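Flavodoxin (Aquifex aeolicus, PDB 2ARK) probably serves as a low-potential electron donor to redox enzymes, carrying its electrons on a bound FMN cofactor. Local coordinates at residues 21-35 against 151-163. Sequence-based numbering, arbitrary orientation.
Sequences MAELVAEGARSLEGT and KEACRRLGRRLAE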
HETATM    1  N   MSE A  21       4.428 -13.629 -19.322  1.00 29.74           N
HETATM    2  CA  MSE A  21       5.119 -13.612 -18.021  1.00 31.04           C
HETATM    3  C   MSE A  21       4.957 -14.909 -17.255  1.00 28.67           C
HETATM    4  O   MSE A  21       5.912 -15.400 -16.698  1.00 29.69           O
HETATM    5  CB  MSE A  21       4.623 -12.490 -17.123  1.00 30.16           C
HETATM    6  CG  MSE A  21       4.778 -11.111 -17.692  1.00 31.87           C
HETATM    7 SE   MSE A  21       4.203  -9.754 -16.407  1.00 39.05          SE
HETATM    8  CE  MSE A  21       5.847  -9.693 -15.235  1.00 31.42           C
ATOM      9  N   ALA A  22       3.752 -15.460 -17.230  1.00 27.98           N
ATOM     10  CA  ALA A  22       3.423 -16.651 -16.419  1.00 26.61           C
ATOM     11  C   ALA A  22       4.185 -17.869 -16.892  1.00 26.59           C
ATOM     12  O   ALA A  22       4.593 -18.720 -16.090  1.00 25.51           O
ATOM     13  CB  ALA A  22       1.952 -16.914 -16.487  1.00 26.18           C
ATOM     14  N   GLU A  23       4.388 -17.931 -18.213  1.00 26.94           N
ATOM     15  CA  GLU A  23       5.070 -19.056 -18.829  1.00 27.58           C
ATOM     16  C   GLU A  23       6.545 -19.016 -18.449  1.00 28.18           C
ATOM     17  O   GLU A  23       7.159 -20.063 -18.231  1.00 29.05           O
ATOM     18  CB  GLU A  23       4.902 -19.022 -20.341  1.00 27.14           C
ATOM     19  CG  GLU A  23       3.561 -19.479 -20.834  1.00 28.49           C
ATOM     20  CD  GLU A  23       3.319 -19.117 -22.300  1.00 32.28           C
ATOM     21  OE1 GLU A  23       4.078 -18.305 -22.869  1.00 34.71           O
ATOM     22  OE2 GLU A  23       2.359 -19.642 -22.903  1.00 34.89           O
ATOM     23  N   LEU A  24       7.095 -17.804 -18.369  1.00 28.40           N
ATOM     24  CA  LEU A  24       8.486 -17.573 -18.003  1.00 28.39           C
ATOM     25  C   LEU A  24       8.736 -17.801 -16.522  1.00 28.30           C
ATOM     26  O   LEU A  24       9.782 -18.346 -16.152  1.00 28.06           O
ATOM     27  CB  LEU A  24       8.919 -16.170 -18.402  1.00 28.25           C
ATOM     28  CG  LEU A  24       9.135 -16.004 -19.918  1.00 28.89           C
ATOM     29  CD1 LEU A  24       9.059 -14.527 -20.336  1.00 27.03           C
ATOM     30  CD2 LEU A  24      10.425 -16.679 -20.401  1.00 26.97           C
ATOM     31  N   VAL A  25       7.772 -17.407 -15.686  1.00 27.93           N
ATOM     32  CA  VAL A  25       7.816 -17.729 -14.250  1.00 27.29           C
ATOM     33  C   VAL A  25       7.869 -19.262 -14.049  1.00 27.16           C
ATOM     34  O   VAL A  25       8.685 -19.780 -13.273  1.00 26.96           O
ATOM     35  CB  VAL A  25       6.613 -17.094 -13.463  1.00 27.34           C
ATOM     36  CG1 VAL A  25       6.607 -17.551 -11.998  1.00 26.04           C
ATOM     37  CG2 VAL A  25       6.656 -15.593 -13.539  1.00 25.56           C
ATOM     38  N   ALA A  26       7.016 -19.961 -14.793  1.00 26.98           N
ATOM     39  CA  ALA A  26       6.848 -21.402 -14.691  1.00 26.42           C
ATOM     40  C   ALA A  26       8.107 -22.126 -15.146  1.00 26.70           C
ATOM     41  O   ALA A  26       8.514 -23.121 -14.528  1.00 26.83           O
ATOM     42  CB  ALA A  26       5.679 -21.838 -15.525  1.00 26.35           C
ATOM     43  N   GLU A  27       8.694 -21.638 -16.245  1.00 26.21           N
ATOM     44  CA  GLU A  27      10.001 -22.073 -16.695  1.00 25.82           C
ATOM     45  C   GLU A  27      11.076 -21.772 -15.640  1.00 25.43           C
ATOM     46  O   GLU A  27      11.933 -22.597 -15.379  1.00 24.91           O
ATOM     47  CB  GLU A  27      10.342 -21.405 -18.018  1.00 25.96           C
ATOM     48  CG  GLU A  27      11.699 -21.784 -18.566  1.00 29.24           C
ATOM     49  CD  GLU A  27      12.209 -20.806 -19.607  1.00 33.52           C
ATOM     50  OE1 GLU A  27      13.419 -20.485 -19.588  1.00 35.20           O
ATOM     51  OE2 GLU A  27      11.397 -20.355 -20.437  1.00 34.95           O
ATOM     52  N   GLY A  28      11.025 -20.583 -15.037  1.00 25.78           N
ATOM     53  CA  GLY A  28      11.898 -20.247 -13.911  1.00 25.51           C
ATOM     54  C   GLY A  28      11.889 -21.322 -12.822  1.00 25.54           C
ATOM     55  O   GLY A  28      12.953 -21.767 -12.402  1.00 25.13           O
ATOM     56  N   ALA A  29      10.691 -21.742 -12.381  1.00 25.63           N
ATOM     57  CA  ALA A  29      10.544 -22.722 -11.310  1.00 26.22           C
ATOM     58  C   ALA A  29      10.980 -24.117 -11.729  1.00 27.28           C
ATOM     59  O   ALA A  29      11.598 -24.842 -10.949  1.00 27.95           O
ATOM     60  CB  ALA A  29       9.109 -22.754 -10.809  1.00 26.23           C
ATOM     61  N   ARG A  30      10.660 -24.498 -12.960  1.00 27.69           N
ATOM     62  CA  ARG A  30      11.001 -25.820 -13.461  1.00 28.55           C
ATOM     63  C   ARG A  30      12.509 -25.983 -13.558  1.00 28.77           C
ATOM     64  O   ARG A  30      13.011 -27.106 -13.577  1.00 28.92           O
ATOM     65  CB  ARG A  30      10.344 -26.094 -14.824  1.00 28.39           C
ATOM     66  CG  ARG A  30       8.844 -26.377 -14.736  1.00 29.39           C
ATOM     67  CD  ARG A  30       8.319 -26.990 -16.030  1.00 31.09           C
ATOM     68  NE  ARG A  30       7.752 -25.964 -16.892  1.00 34.74           N
ATOM     69  CZ  ARG A  30       6.443 -25.761 -17.061  1.00 37.47           C
ATOM     70  NH1 ARG A  30       6.043 -24.772 -17.857  1.00 37.90           N
ATOM     71  NH2 ARG A  30       5.530 -26.543 -16.449  1.00 35.87           N
ATOM     72  N   SER A  31      13.227 -24.856 -13.583  1.00 29.21           N
ATOM     73  CA  SER A  31      14.677 -24.870 -13.796  1.00 29.10           C
ATOM     74  C   SER A  31      15.417 -25.397 -12.564  1.00 29.24           C
ATOM     75  O   SER A  31      16.532 -25.893 -12.679  1.00 28.94           O
ATOM     76  CB  SER A  31      15.203 -23.503 -14.258  1.00 28.53           C
ATOM     77  OG  SER A  31      15.461 -22.621 -13.166  1.00 29.78           O
ATOM     78  N   LEU A  32      14.781 -25.299 -11.393  1.00 29.70           N
ATOM     79  CA  LEU A  32      15.311 -25.913 -10.175  1.00 29.79           C
ATOM     80  C   LEU A  32      14.933 -27.383 -10.167  1.00 30.39           C
ATOM     81  O   LEU A  32      13.768 -27.702  -9.947  1.00 31.58           O
ATOM     82  CB  LEU A  32      14.702 -25.269  -8.926  1.00 28.77           C
ATOM     83  CG  LEU A  32      15.525 -25.070  -7.631  1.00 27.22           C
ATOM     84  CD1 LEU A  32      14.715 -25.502  -6.413  1.00 24.03           C
ATOM     85  CD2 LEU A  32      16.912 -25.705  -7.632  1.00 18.72           C
ATOM     86  N   GLU A  33      15.898 -28.269 -10.389  1.00 30.83           N
ATOM     87  CA  GLU A  33      15.658 -29.706 -10.378  1.00 31.32           C
ATOM     88  C   GLU A  33      14.807 -30.175  -9.192  1.00 30.48           C
ATOM     89  O   GLU A  33      15.012 -29.744  -8.051  1.00 29.99           O
ATOM     90  CB  GLU A  33      16.987 -30.456 -10.388  1.00 31.29           C
ATOM     91  CG  GLU A  33      17.367 -31.087 -11.744  1.00 33.54           C
ATOM     92  CD  GLU A  33      18.882 -31.371 -11.860  1.00 33.81           C
ATOM     93  OE1 GLU A  33      19.687 -30.416 -11.715  1.00 35.66           O
ATOM     94  OE2 GLU A  33      19.275 -32.553 -12.093  1.00 39.32           O
ATOM     95  N   GLY A  34      13.857 -31.065  -9.478  1.00 30.12           N
ATOM     96  CA  GLY A  34      12.987 -31.638  -8.450  1.00 29.54           C
ATOM     97  C   GLY A  34      11.906 -30.680  -7.969  1.00 29.08           C
ATOM     98  O   GLY A  34      11.420 -30.793  -6.838  1.00 29.21           O
ATOM     99  N   THR A  35      11.559 -29.719  -8.821  1.00 28.15           N
ATOM    100  CA  THR A  35      10.405 -28.876  -8.620  1.00 27.46           C
ATOM    101  C   THR A  35       9.388 -29.212  -9.691  1.00 28.07           C
ATOM    102  O   THR A  35       9.691 -29.263 -10.892  1.00 27.46           O
ATOM    103  CB  THR A  35      10.755 -27.382  -8.701  1.00 27.50           C
ATOM    104  OG1 THR A  35      11.802 -27.083  -7.768  1.00 26.11           O
ATOM    105  CG2 THR A  35       9.525 -26.514  -8.407  1.00 25.75           C
ATOM    106  N   LYS A 151      12.508 -10.779 -19.643  1.00 31.43           N
ATOM    107  CA  LYS A 151      12.274 -12.228 -19.680  1.00 31.01           C
ATOM    108  C   LYS A 151      12.904 -12.880 -18.451  1.00 29.77           C
ATOM    109  O   LYS A 151      12.304 -13.763 -17.822  1.00 29.22           O
ATOM    110  CB  LYS A 151      12.743 -12.842 -21.014  1.00 30.64           C
ATOM    111  CG  LYS A 151      12.025 -12.212 -22.239  1.00 33.24           C
ATOM    112  CD  LYS A 151      11.906 -13.114 -23.491  1.00 32.41           C
ATOM    113  CE  LYS A 151      12.926 -12.780 -24.614  1.00 37.88           C
ATOM    114  NZ  LYS A 151      12.680 -13.495 -25.962  1.00 36.09           N
ATOM    115  N   GLU A 152      14.083 -12.378 -18.080  1.00 29.18           N
ATOM    116  CA  GLU A 152      14.870 -12.926 -16.968  1.00 28.22           C
ATOM    117  C   GLU A 152      14.272 -12.611 -15.605  1.00 27.86           C
ATOM    118  O   GLU A 152      14.318 -13.455 -14.717  1.00 27.81           O
ATOM    119  CB  GLU A 152      16.353 -12.508 -17.062  1.00 27.94           C
ATOM    120  CG  GLU A 152      17.323 -13.277 -16.138  1.00 26.79           C
ATOM    121  CD  GLU A 152      17.181 -14.809 -16.180  1.00 28.50           C
ATOM    122  OE1 GLU A 152      17.332 -15.432 -15.107  1.00 28.45           O
ATOM    123  OE2 GLU A 152      16.910 -15.400 -17.263  1.00 29.30           O
ATOM    124  N   ALA A 153      13.694 -11.415 -15.447  1.00 27.50           N
ATOM    125  CA  ALA A 153      12.943 -11.060 -14.221  1.00 26.39           C
ATOM    126  C   ALA A 153      11.869 -12.111 -13.919  1.00 26.51           C
ATOM    127  O   ALA A 153      11.707 -12.524 -12.771  1.00 25.86           O
ATOM    128  CB  ALA A 153      12.311  -9.680 -14.362  1.00 25.48           C
ATOM    129  N   CYS A 154      11.161 -12.534 -14.973  1.00 26.68           N
ATOM    130  CA  CYS A 154      10.050 -13.473 -14.883  1.00 27.62           C
ATOM    131  C   CYS A 154      10.537 -14.827 -14.484  1.00 27.30           C
ATOM    132  O   CYS A 154       9.996 -15.445 -13.596  1.00 28.74           O
ATOM    133  CB  CYS A 154       9.306 -13.579 -16.212  1.00 27.26           C
ATOM    134  SG  CYS A 154       8.362 -12.092 -16.646  1.00 32.23           S
ATOM    135  N   ARG A 155      11.572 -15.283 -15.150  1.00 27.38           N
ATOM    136  CA  ARG A 155      12.240 -16.492 -14.771  1.00 26.72           C
ATOM    137  C   ARG A 155      12.742 -16.459 -13.329  1.00 27.11           C
ATOM    138  O   ARG A 155      12.536 -17.422 -12.579  1.00 27.50           O
ATOM    139  CB  ARG A 155      13.387 -16.742 -15.727  1.00 26.80           C
ATOM    140  CG  ARG A 155      12.992 -17.077 -17.147  1.00 24.33           C
ATOM    141  CD  ARG A 155      14.214 -17.682 -17.892  1.00 24.91           C
ATOM    142  NE  ARG A 155      13.996 -17.662 -19.337  1.00 25.98           N
ATOM    143  CZ  ARG A 155      14.470 -16.729 -20.166  1.00 27.39           C
ATOM    144  NH1 ARG A 155      15.239 -15.742 -19.701  1.00 27.80           N
ATOM    145  NH2 ARG A 155      14.188 -16.791 -21.472  1.00 26.13           N
ATOM    146  N   ARG A 156      13.382 -15.364 -12.930  1.00 26.79           N
ATOM    147  CA  ARG A 156      13.949 -15.280 -11.580  1.00 27.07           C
ATOM    148  C   ARG A 156      12.915 -15.446 -10.455  1.00 27.67           C
ATOM    149  O   ARG A 156      13.198 -16.103  -9.430  1.00 27.82           O
ATOM    150  CB  ARG A 156      14.746 -13.988 -11.366  1.00 26.91           C
ATOM    151  CG  ARG A 156      15.554 -14.000 -10.063  1.00 26.45           C
ATOM    152  CD  ARG A 156      16.613 -15.144 -10.093  1.00 27.58           C
ATOM    153  NE  ARG A 156      17.269 -15.145 -11.393  1.00 25.84           N
ATOM    154  CZ  ARG A 156      18.349 -14.436 -11.690  1.00 23.61           C
ATOM    155  NH1 ARG A 156      18.837 -14.486 -12.910  1.00 20.60           N
ATOM    156  NH2 ARG A 156      18.952 -13.699 -10.774  1.00 22.53           N
ATOM    157  N   LEU A 157      11.737 -14.841 -10.643  1.00 27.44           N
ATOM    158  CA  LEU A 157      10.635 -15.014  -9.715  1.00 27.04           C
ATOM    159  C   LEU A 157      10.315 -16.477  -9.431  1.00 27.17           C
ATOM    160  O   LEU A 157      10.262 -16.882  -8.280  1.00 26.71           O
ATOM    161  CB  LEU A 157       9.391 -14.282 -10.206  1.00 26.38           C
ATOM    162  CG  LEU A 157       8.297 -14.226  -9.106  1.00 26.47           C
ATOM    163  CD1 LEU A 157       8.645 -13.236  -7.913  1.00 24.91           C
ATOM    164  CD2 LEU A 157       6.966 -13.938  -9.716  1.00 22.09           C
ATOM    165  N   GLY A 158      10.102 -17.265 -10.493  1.00 27.82           N
ATOM    166  CA  GLY A 158       9.770 -18.677 -10.364  1.00 27.25           C
ATOM    167  C   GLY A 158      10.899 -19.474  -9.745  1.00 27.27           C
ATOM    168  O   GLY A 158      10.647 -20.387  -8.946  1.00 27.50           O
ATOM    169  N   ARG A 159      12.130 -19.130 -10.137  1.00 26.86           N
ATOM    170  CA  ARG A 159      13.386 -19.660  -9.579  1.00 26.98           C
ATOM    171  C   ARG A 159      13.453 -19.481  -8.061  1.00 26.45           C
ATOM    172  O   ARG A 159      13.710 -20.438  -7.334  1.00 25.97           O
ATOM    173  CB  ARG A 159      14.571 -18.892 -10.176  1.00 27.03           C
ATOM    174  CG  ARG A 159      15.841 -19.648 -10.454  1.00 27.44           C
ATOM    175  CD  ARG A 159      16.272 -20.695  -9.439  1.00 31.19           C
ATOM    176  NE  ARG A 159      16.553 -21.924 -10.159  1.00 34.62           N
ATOM    177  CZ  ARG A 159      17.732 -22.512 -10.338  1.00 33.69           C
ATOM    178  NH1 ARG A 159      18.849 -22.077  -9.785  1.00 35.85           N
ATOM    179  NH2 ARG A 159      17.761 -23.597 -11.067  1.00 33.34           N
ATOM    180  N   ARG A 160      13.271 -18.242  -7.606  1.00 26.03           N
ATOM    181  CA  ARG A 160      13.319 -17.940  -6.187  1.00 26.18           C
ATOM    182  C   ARG A 160      12.154 -18.591  -5.441  1.00 26.78           C
ATOM    183  O   ARG A 160      12.322 -19.073  -4.323  1.00 27.67           O
ATOM    184  CB  ARG A 160      13.408 -16.428  -5.944  1.00 25.60           C
ATOM    185  CG  ARG A 160      13.806 -16.013  -4.505  1.00 24.74           C
ATOM    186  CD  ARG A 160      15.155 -16.553  -3.986  1.00 24.18           C
ATOM    187  NE  ARG A 160      16.204 -16.622  -5.012  1.00 26.91           N
ATOM    188  CZ  ARG A 160      16.869 -15.570  -5.513  1.00 26.23           C
ATOM    189  NH1 ARG A 160      16.619 -14.332  -5.090  1.00 22.81           N
ATOM    190  NH2 ARG A 160      17.792 -15.766  -6.448  1.00 24.64           N
ATOM    191  N   LEU A 161      10.977 -18.620  -6.066  1.00 27.11           N
ATOM    192  CA  LEU A 161       9.829 -19.338  -5.510  1.00 26.25           C
ATOM    193  C   LEU A 161      10.179 -20.796  -5.266  1.00 25.63           C
ATOM    194  O   LEU A 161       9.938 -21.316  -4.173  1.00 26.51           O
ATOM    195  CB  LEU A 161       8.648 -19.262  -6.460  1.00 25.96           C
ATOM    196  CG  LEU A 161       7.205 -19.294  -5.944  1.00 26.21           C
ATOM    197  CD1 LEU A 161       6.328 -19.875  -7.019  1.00 18.59           C
ATOM    198  CD2 LEU A 161       6.976 -19.982  -4.578  1.00 23.77           C
ATOM    199  N   ALA A 162      10.774 -21.439  -6.267  1.00 25.20           N
ATOM    200  CA  ALA A 162      11.096 -22.863  -6.198  1.00 24.90           C
ATOM    201  C   ALA A 162      12.180 -23.108  -5.156  1.00 25.25           C
ATOM    202  O   ALA A 162      12.147 -24.108  -4.430  1.00 25.53           O
ATOM    203  CB  ALA A 162      11.536 -23.369  -7.552  1.00 24.72           C
ATOM    204  N   GLU A 163      13.130 -22.185  -5.091  1.00 25.29           N
ATOM    205  CA  GLU A 163      14.194 -22.193  -4.097  1.00 25.63           C
ATOM    206  C   GLU A 163      13.679 -22.016  -2.668  1.00 25.60           C
ATOM    207  O   GLU A 163      14.137 -22.701  -1.779  1.00 25.39           O
ATOM    208  CB  GLU A 163      15.218 -21.129  -4.446  1.00 25.01           C
ATOM    209  CG  GLU A 163      16.086 -21.506  -5.655  1.00 26.50           C
ATOM    210  CD  GLU A 163      16.947 -20.333  -6.181  1.00 27.31           C
ATOM    211  OE1 GLU A 163      16.597 -19.156  -5.890  1.00 28.99           O
ATOM    212  OE2 GLU A 163      17.950 -20.594  -6.900  1.00 26.08           O
TER
HETATM  213  O   HOH W   1      12.547 -18.882 -22.541  1.00 27.96           O
HETATM  214  O   HOH W   2      11.208 -26.541  -5.083  1.00 26.16           O
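Arg155 and Glu27 lie side by side and point the same way. Arg155 NE donates to Glu27 OE1 at 2.9 Å in a salt bridge. The carboxylate is met from above its plane, and the two flat groups are turned 46° apart. A water joins Arg155 NH2 to Glu27 OE2, and NH1 pairs with Glu152 OE2 at 3.0 Å. Arg155 runs extended from CG to NE, which carries its guanidinium past Leu24 CD2 to this carboxylate. With an alanine here instead of Arg155, Glu27 would probably lose its charge partner on the other helix, and Leu24 CD2 the side chain it packs against. Next along the helices, Gly28 and Gly158 let the backbones touch; a CB on Gly28 would clash with Arg155 O, and one on Gly158 with Val25 O. Gly158 CA points a nearly straight C-H at Val25 O, 3.3 Å away, and Gly28 CA does the same less directly to Arg155 O. The axes of helices 21-30 and 151-163 approach to 6.2 Å, crossing at -44°. In the flavodoxin-like alpha/beta fold, helices 17-30 and 148-168 pack side by side on one face of the parallel sheet. Leu24 CB meets Cys154 CB at 3.4 Å, and the selenomethionine Met21 bends at chi3 to set CE against Cys154 SG. Beyond the glycines, Arg159 NH2 reaches Ser31 O in a weak bond of 3.1 Å. Leu32 CD2 sits over one guanidinium face, offset toward the rim, while Leu32 CB packs on Ala162 CB.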